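Local structure of A-adding tRNA nucleotidyltransferase (Aquifex aeolicus, 4WBY) at residues Lys4-Glu7 with Asn8-Glu11; Ala27-Gly31 with Gly32-Asp36; Ala109-Lys112 with Glu113-Arg117. The protein adds the terminal adenosine to the CC-ending 3' end of tRNA, using ATP and magnesium ions, to complete the CCA tail. All coordinates share one frame; numbering follows the deposited sequence.

Contact 1 (Lys4-Glu7 with Asn8-Glu11); sequences KVPE and NIEE. With SO4 (sulfate ion), chain F.
V5 and P6, the last loop residues before helix 7-22, fold against that helix's first turn through I9 and E10, a helix start led in by a proline. The backbone hydrogen bonds centre on P6 O. I9 N reaches it at 3.0 Å, N-H...O angle 152°, and E10 N adds a weak bond to P6 O. Proline suits this place: its ring restricts phi, and the N-H it lacks costs nothing where no preceding turn offers a carbonyl to accept it.

Among the apolar contacts, V5 CG1, set anti to the backbone N (chi1 176°), meets I9 CG2 at 4.0 Å, two branched side chains in buried positions. P6 CB and I9 CD1 are a looser pair at 4.4 Å. The I9 side chain also comes within about 5 Å of that of V33, an ATP-binding residue.

Polar side chains and water make a further set of contacts. N8 OD1 lies 3.5 Å from P6 CB, while N8 ND2 bonds to V43 O and so ties the helix start to that loop. E10 bends at chi2 (78°) and brings OE1 to 3.7 Å from V5 CB; the same oxygen bonds Y134 OH, and OE2 makes a salt bridge to R14. A water ties E10 OE1 to V5 N, and a second joins E7 O to E11 N. A sulfate, probably from the crystallisation liquor, accepts through O4 from E7 N at 2.8 Å.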
loop_
_atom_site.group_PDB
_atom_site.type_symbol
_atom_site.label_atom_id
_atom_site.label_comp_id
_atom_site.label_asym_id
_atom_site.label_seq_id
_atom_site.Cartn_x
_atom_site.Cartn_y
_atom_site.Cartn_z
ATOM N N LYS A 4 4.418 1.675 -27.980
ATOM C CA LYS A 4 3.552 2.827 -28.146
ATOM C C LYS A 4 3.263 3.394 -26.765
ATOM O O LYS A 4 3.018 2.662 -25.805
ATOM C CB LYS A 4 2.256 2.459 -28.874
ATOM C CG LYS A 4 2.471 1.909 -30.275
ATOM C CD LYS A 4 3.155 2.918 -31.182
ATOM C CE LYS A 4 3.463 2.310 -32.541
ATOM N NZ LYS A 4 2.253 1.710 -33.169
ATOM N N VAL A 5 3.325 4.710 -26.671
ATOM C CA VAL A 5 2.993 5.396 -25.439
ATOM C C VAL A 5 1.470 5.316 -25.258
ATOM O O VAL A 5 0.724 5.475 -26.225
ATOM C CB VAL A 5 3.497 6.857 -25.486
ATOM C CG1 VAL A 5 3.082 7.628 -24.256
ATOM C CG2 VAL A 5 5.016 6.879 -25.659
ATOM N N PRO A 6 1.000 5.035 -24.030
ATOM C CA PRO A 6 -0.452 4.981 -23.819
ATOM C C PRO A 6 -1.163 6.231 -24.318
ATOM O O PRO A 6 -0.623 7.333 -24.201
ATOM C CB PRO A 6 -0.576 4.854 -22.302
ATOM C CG PRO A 6 0.662 4.102 -21.916
ATOM C CD PRO A 6 1.742 4.636 -22.821
ATOM N N GLU A 7 -2.354 6.045 -24.879
ATOM C CA GLU A 7 -3.070 7.146 -25.509
ATOM C C GLU A 7 -3.314 8.307 -24.551
ATOM O O GLU A 7 -3.317 9.458 -24.978
ATOM C CB GLU A 7 -4.403 6.654 -26.088
ATOM C CG GLU A 7 -4.248 5.897 -27.396
ATOM C CD GLU A 7 -5.573 5.648 -28.101
ATOM O OE1 GLU A 7 -5.652 4.678 -28.881
ATOM O OE2 GLU A 7 -6.530 6.422 -27.882
ATOM N N ASN A 8 -3.509 8.028 -23.262
ATOM C CA ASN A 8 -3.815 9.124 -22.345
ATOM C C ASN A 8 -2.590 9.970 -21.981
ATOM O O ASN A 8 -2.737 11.061 -21.448
ATOM C CB ASN A 8 -4.492 8.599 -21.071
ATOM C CG ASN A 8 -3.559 7.787 -20.206
ATOM O OD1 ASN A 8 -2.816 6.947 -20.705
ATOM N ND2 ASN A 8 -3.599 8.028 -18.893
ATOM N N ILE A 9 -1.394 9.472 -22.298
ATOM C CA ILE A 9 -0.130 10.149 -21.994
ATOM C C ILE A 9 0.543 10.702 -23.259
ATOM O O ILE A 9 1.413 11.558 -23.182
ATOM C CB ILE A 9 0.846 9.165 -21.288
ATOM C CG1 ILE A 9 0.233 8.654 -19.985
ATOM C CG2 ILE A 9 2.210 9.788 -20.996
ATOM C CD1 ILE A 9 1.076 7.597 -19.357
ATOM N N GLU A 10 0.113 10.225 -24.422
ATOM C CA GLU A 10 0.781 10.513 -25.690
ATOM C C GLU A 10 0.963 12.007 -25.981
ATOM O O GLU A 10 2.064 12.439 -26.325
ATOM C CB GLU A 10 0.006 9.837 -26.829
ATOM C CG GLU A 10 0.295 10.370 -28.228
ATOM C CD GLU A 10 1.602 9.863 -28.824
ATOM O OE1 GLU A 10 2.352 9.138 -28.135
ATOM O OE2 GLU A 10 1.877 10.195 -30.002
ATOM N N GLU A 11 -0.089 12.807 -25.836
ATOM C CA GLU A 11 0.025 14.231 -26.171
ATOM C C GLU A 11 1.079 14.937 -25.323
ATOM O O GLU A 11 1.917 15.680 -25.842
ATOM C CB GLU A 11 -1.323 14.941 -26.019
ATOM C CG GLU A 11 -2.342 14.586 -27.082
ATOM C CD GLU A 11 -3.546 15.518 -27.079
ATOM O OE1 GLU A 11 -3.567 16.474 -26.271
ATOM O OE2 GLU A 11 -4.474 15.294 -27.883
HETATM S S SO4 F . -3.518 2.616 -24.467
HETATM O O1 SO4 F . -2.314 2.116 -23.794
HETATM O O2 SO4 F . -4.283 1.486 -24.996
HETATM O O3 SO4 F . -4.333 3.353 -23.499
HETATM O O4 SO4 F . -3.147 3.494 -25.568
HETATM O O HOH W 1 2.976 6.757 -29.150
HETATM O O HOH W 2 -2.783 12.081 -24.896
#

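Contact 2 (Ala27-Gly31 with Gly32-Asp36); sequences AYIVG and GVVRD. With SO4 (sulfate ion), chain D.
The guanidinium of R35 has G32 O over one face, 3.3 Å above the plane and offset toward the rim, while D36 OD1 and O1 of a sulfate lie at its edge, in plane. R35 NE gives D36 OD1 a hydrogen bond of 3.0 Å within a salt bridge; OD1 lies in the guanidinium plane, but NE meets it from above the plane of the carboxylate. NH1 and NH2 both donate to sulfate O1, and NH1 also reaches N123 OD1. The bend at chi3 (63°) of an otherwise extended chain turns the group to that anion, which R172 and R176 bind too. G32, V33, V34 and R35 bind ATP, so the sulfate, probably from the crystallisation liquor, may mimic a phosphate.

In the head domain of this nucleotidyltransferase family, strand 26-30 runs here into helix 32-38 through G31, the N-cap, with G32 as the first helical residue; the axes of the short strand and helix segments make an angle of 65°. The positive phi of G31 (86°) favours glycine, and its O accepts from R35 N at 3.1 Å, with a weak second bond from V34 N. G32, having no side chain, lets the backbone lie near the anion, its CA 4.1 Å from sulfate O1, which may likewise suit ATP.

I29 CG2 spans two valines, 3.9 Å from V34 CG2 and 4.1 Å from V33 CG1, crossing V33 at about a right angle. V34 CG2 also presses against I29 O at 3.4 Å. A water bridges the turn, donating to V30 O and accepting from V33 N.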
loop_
_atom_site.group_PDB
_atom_site.type_symbol
_atom_site.label_atom_id
_atom_site.label_comp_id
_atom_site.label_asym_id
_atom_site.label_seq_id
_atom_site.Cartn_x
_atom_site.Cartn_y
_atom_site.Cartn_z
ATOM N N ALA A 27 14.646 13.991 -22.372
ATOM C CA ALA A 27 13.678 13.607 -21.354
ATOM C C ALA A 27 13.171 12.193 -21.578
ATOM O O ALA A 27 13.092 11.715 -22.722
ATOM C CB ALA A 27 12.503 14.587 -21.333
ATOM N N TYR A 28 12.784 11.550 -20.481
ATOM C CA TYR A 28 12.409 10.140 -20.468
ATOM C C TYR A 28 11.320 9.885 -19.444
ATOM O O TYR A 28 11.344 10.454 -18.364
ATOM C CB TYR A 28 13.618 9.253 -20.126
ATOM C CG TYR A 28 14.871 9.583 -20.892
ATOM C CD1 TYR A 28 15.205 8.891 -22.054
ATOM C CD2 TYR A 28 15.717 10.598 -20.462
ATOM C CE1 TYR A 28 16.353 9.207 -22.762
ATOM C CE2 TYR A 28 16.857 10.912 -21.152
ATOM C CZ TYR A 28 17.182 10.213 -22.291
ATOM O OH TYR A 28 18.333 10.552 -22.958
ATOM N N ILE A 29 10.371 9.018 -19.772
ATOM C CA ILE A 29 9.470 8.477 -18.756
ATOM C C ILE A 29 10.255 7.390 -18.030
ATOM O O ILE A 29 10.960 6.621 -18.677
ATOM C CB ILE A 29 8.186 7.906 -19.374
ATOM C CG1 ILE A 29 7.426 9.004 -20.106
ATOM C CG2 ILE A 29 7.304 7.273 -18.304
ATOM C CD1 ILE A 29 6.339 8.481 -21.024
ATOM N N VAL A 30 10.180 7.336 -16.698
ATOM C CA VAL A 30 11.057 6.426 -15.944
ATOM C C VAL A 30 10.370 5.649 -14.823
ATOM O O VAL A 30 9.388 6.107 -14.243
ATOM C CB VAL A 30 12.236 7.167 -15.282
ATOM C CG1 VAL A 30 13.084 7.892 -16.316
ATOM C CG2 VAL A 30 11.725 8.121 -14.214
ATOM N N GLY A 31 10.904 4.462 -14.541
ATOM C CA GLY A 31 10.705 3.795 -13.269
ATOM C C GLY A 31 9.466 2.942 -13.154
ATOM O O GLY A 31 9.110 2.215 -14.082
ATOM N N GLY A 32 8.799 3.048 -12.011
ATOM C CA GLY A 32 7.595 2.275 -11.750
ATOM C C GLY A 32 6.518 2.517 -12.794
ATOM O O GLY A 32 5.748 1.621 -13.119
ATOM N N VAL A 33 6.461 3.731 -13.335
ATOM C CA VAL A 33 5.461 4.035 -14.358
ATOM C C VAL A 33 5.716 3.214 -15.630
ATOM O O VAL A 33 4.781 2.732 -16.272
ATOM C CB VAL A 33 5.446 5.532 -14.684
ATOM C CG1 VAL A 33 4.423 5.816 -15.760
ATOM C CG2 VAL A 33 5.143 6.315 -13.416
ATOM N N VAL A 34 6.986 3.021 -15.972
ATOM C CA VAL A 34 7.323 2.224 -17.145
ATOM C C VAL A 34 6.980 0.762 -16.887
ATOM O O VAL A 34 6.413 0.094 -17.751
ATOM C CB VAL A 34 8.820 2.377 -17.519
ATOM C CG1 VAL A 34 9.186 1.448 -18.664
ATOM C CG2 VAL A 34 9.125 3.841 -17.887
ATOM N N ARG A 35 7.307 0.273 -15.693
ATOM C CA ARG A 35 6.872 -1.055 -15.267
ATOM C C ARG A 35 5.361 -1.210 -15.452
ATOM O O ARG A 35 4.889 -2.182 -16.054
ATOM C CB ARG A 35 7.260 -1.298 -13.805
ATOM C CG ARG A 35 6.801 -2.638 -13.229
ATOM C CD ARG A 35 6.744 -2.588 -11.702
ATOM N NE ARG A 35 5.745 -1.607 -11.265
ATOM C CZ ARG A 35 5.916 -0.698 -10.314
ATOM N NH1 ARG A 35 7.060 -0.628 -9.644
ATOM N NH2 ARG A 35 4.918 0.133 -10.017
ATOM N N ASP A 36 4.592 -0.250 -14.945
ATOM C CA ASP A 36 3.144 -0.391 -14.983
ATOM C C ASP A 36 2.588 -0.314 -16.411
ATOM O O ASP A 36 1.620 -0.997 -16.736
ATOM C CB ASP A 36 2.491 0.655 -14.075
ATOM C CG ASP A 36 2.665 0.315 -12.598
ATOM O OD1 ASP A 36 3.057 -0.838 -12.305
ATOM O OD2 ASP A 36 2.424 1.185 -11.739
HETATM S S SO4 D . 5.448 1.944 -6.709
HETATM O O1 SO4 D . 6.424 1.871 -7.813
HETATM O O2 SO4 D . 4.356 1.026 -7.016
HETATM O O3 SO4 D . 6.066 1.595 -5.430
HETATM O O4 SO4 D . 4.921 3.304 -6.656
HETATM O O HOH W 3 8.003 5.993 -11.904
#

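Contact 3 (Ala109-Lys112 with Glu113-Arg117); sequences ASLK and EDLIR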
loop_
_atom_site.group_PDB
_atom_site.type_symbol
_atom_site.label_atom_id
_atom_site.label_comp_id
_atom_site.label_asym_id
_atom_site.label_seq_id
_atom_site.Cartn_x
_atom_site.Cartn_y
_atom_site.Cartn_z
ATOM N N ALA A 109 24.837 14.033 -14.456
ATOM C CA ALA A 109 24.486 12.621 -14.475
ATOM C C ALA A 109 23.772 12.230 -15.762
ATOM O O ALA A 109 22.943 12.977 -16.289
ATOM C CB ALA A 109 23.621 12.274 -13.268
ATOM N N SER A 110 24.113 11.050 -16.266
ATOM C CA SER A 110 23.407 10.469 -17.397
ATOM C C SER A 110 22.145 9.766 -16.917
ATOM O O SER A 110 22.012 9.450 -15.728
ATOM C CB SER A 110 24.304 9.475 -18.127
ATOM O OG SER A 110 24.520 8.330 -17.316
ATOM N N LEU A 111 21.227 9.507 -17.842
ATOM C CA LEU A 111 20.078 8.666 -17.543
ATOM C C LEU A 111 20.510 7.327 -16.938
ATOM O O LEU A 111 19.922 6.870 -15.957
ATOM C CB LEU A 111 19.249 8.427 -18.802
ATOM C CG LEU A 111 18.073 7.462 -18.649
ATOM C CD1 LEU A 111 16.993 8.046 -17.741
ATOM C CD2 LEU A 111 17.513 7.128 -20.011
ATOM N N LYS A 112 21.540 6.705 -17.510
ATOM C CA LYS A 112 21.970 5.389 -17.040
ATOM C C LYS A 112 22.403 5.450 -15.575
ATOM O O LYS A 112 22.103 4.550 -14.788
ATOM C CB LYS A 112 23.102 4.838 -17.915
ATOM C CG LYS A 112 23.555 3.424 -17.541
ATOM C CD LYS A 112 24.512 2.859 -18.594
ATOM C CE LYS A 112 24.967 1.446 -18.259
ATOM N NZ LYS A 112 26.014 0.967 -19.215
ATOM N N GLU A 113 23.088 6.526 -15.206
ATOM C CA GLU A 113 23.506 6.720 -13.825
ATOM C C GLU A 113 22.310 6.943 -12.906
ATOM O O GLU A 113 22.305 6.499 -11.755
ATOM C CB GLU A 113 24.478 7.889 -13.731
ATOM C CG GLU A 113 25.834 7.560 -14.316
ATOM C CD GLU A 113 26.783 8.740 -14.307
ATOM O OE1 GLU A 113 26.399 9.826 -14.789
ATOM O OE2 GLU A 113 27.914 8.576 -13.814
ATOM N N ASP A 114 21.287 7.616 -13.420
ATOM C CA ASP A 114 20.061 7.822 -12.657
ATOM C C ASP A 114 19.260 6.526 -12.480
ATOM O O ASP A 114 18.581 6.326 -11.471
ATOM C CB ASP A 114 19.192 8.873 -13.340
ATOM C CG ASP A 114 17.941 9.179 -12.560
ATOM O OD1 ASP A 114 16.903 8.542 -12.842
ATOM O OD2 ASP A 114 17.993 10.055 -11.666
ATOM N N LEU A 115 19.326 5.649 -13.471
ATOM C CA LEU A 115 18.574 4.404 -13.403
ATOM C C LEU A 115 19.264 3.354 -12.534
ATOM O O LEU A 115 18.601 2.605 -11.821
ATOM C CB LEU A 115 18.349 3.850 -14.808
ATOM C CG LEU A 115 17.475 4.713 -15.717
ATOM C CD1 LEU A 115 17.404 4.095 -17.098
ATOM C CD2 LEU A 115 16.088 4.832 -15.124
ATOM N N ILE A 116 20.592 3.304 -12.588
ATOM C CA ILE A 116 21.328 2.222 -11.943
ATOM C C ILE A 116 21.279 2.359 -10.424
ATOM O O ILE A 116 21.581 1.411 -9.696
ATOM C CB ILE A 116 22.793 2.180 -12.437
ATOM C CG1 ILE A 116 23.415 0.797 -12.214
ATOM C CG2 ILE A 116 23.623 3.272 -11.785
ATOM C CD1 ILE A 116 24.815 0.668 -12.811
ATOM N N ARG A 117 20.868 3.528 -9.945
ATOM C CA ARG A 117 20.765 3.761 -8.508
ATOM C C ARG A 117 19.390 3.379 -7.946
ATOM O O ARG A 117 19.141 3.541 -6.756
ATOM C CB ARG A 117 21.058 5.226 -8.187
ATOM C CG ARG A 117 20.031 6.142 -8.778
ATOM C CD ARG A 117 20.080 7.535 -8.206
ATOM N NE ARG A 117 19.069 8.371 -8.846
ATOM C CZ ARG A 117 17.778 8.354 -8.533
ATOM N NH1 ARG A 117 17.330 7.547 -7.578
ATOM N NH2 ARG A 117 16.931 9.150 -9.173
#
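E113 OE1 is gripped by S110 N at 3.0 Å in an almost straight bond (169°) that uses its anti lone pair, and R94 adds a salt bridge to the same oxygen. The reciprocal bond runs from E113 N to S110 OG, 3.1 Å long, so the two residues form a capping box at the N-terminus of helix 111-116. Serine suits the N-cap because its short hydroxyl folds back over the first turn; with chi1 at 69°, OG sits between the backbone N and the carbonyl carbon, facing E113 N. Glutamate, three residues on, is long enough to return to the backbone of S110, and its extended chain passes OG on the way, E113 CG lying 3.4 Å from S110 OG. E113 OE1 also lies 3.4 Å from A109 CA.

Behind the cap the helix closes by ordinary backbone bonds: D114 N to S110 O, L115 N to L111 O at 2.8 Å, and I116 N to K112 O. Along the buried side, L111 and L115 pack obliquely one turn apart, L111 CG at 3.8 Å from L115 CD1. Leucine suits both places as an apolar, helix-compatible residue whose branched end reaches across one turn; F141 touches L115.

R117, just past the helix, reaches back to D114 in a salt bridge, R117 NH2 to D114 OD2 at 2.9 Å, and D114 O lies over one face of the guanidinium. D114 OD1 in turn makes a salt bridge to R118, an ATP-binding residue, and OD2 also accepts from R93 N. With both its oxygens engaged by arginines, the D114 carboxylate would probably be kept ionised, and its bond to R118 could make it a second-shell group, consistent with positioning that arginine for ATP.

Along the chain the three contacts come in series. Helix 7-22, which contact 1 opens, precedes strand 26-30, which with helix 32-38 makes contact 2; contact 3 starts helix 111-116 much later. Contact 2 is central: it lies about 13 Å, centre to centre, from each of the others, whereas contacts 1 and 3 are about 24 Å apart between centres. Contacts 1 and 2 stop about 4 Å short of each other at their nearest atoms. Contacts 2 and 3 do touch, Y28 and V30 packing on L111. Strand 26-30 lies between strands 45-51 and 126-128 in the mixed sheet, so helices 7-22 and 111-116 flank the strand leading into the ATP site of the head domain.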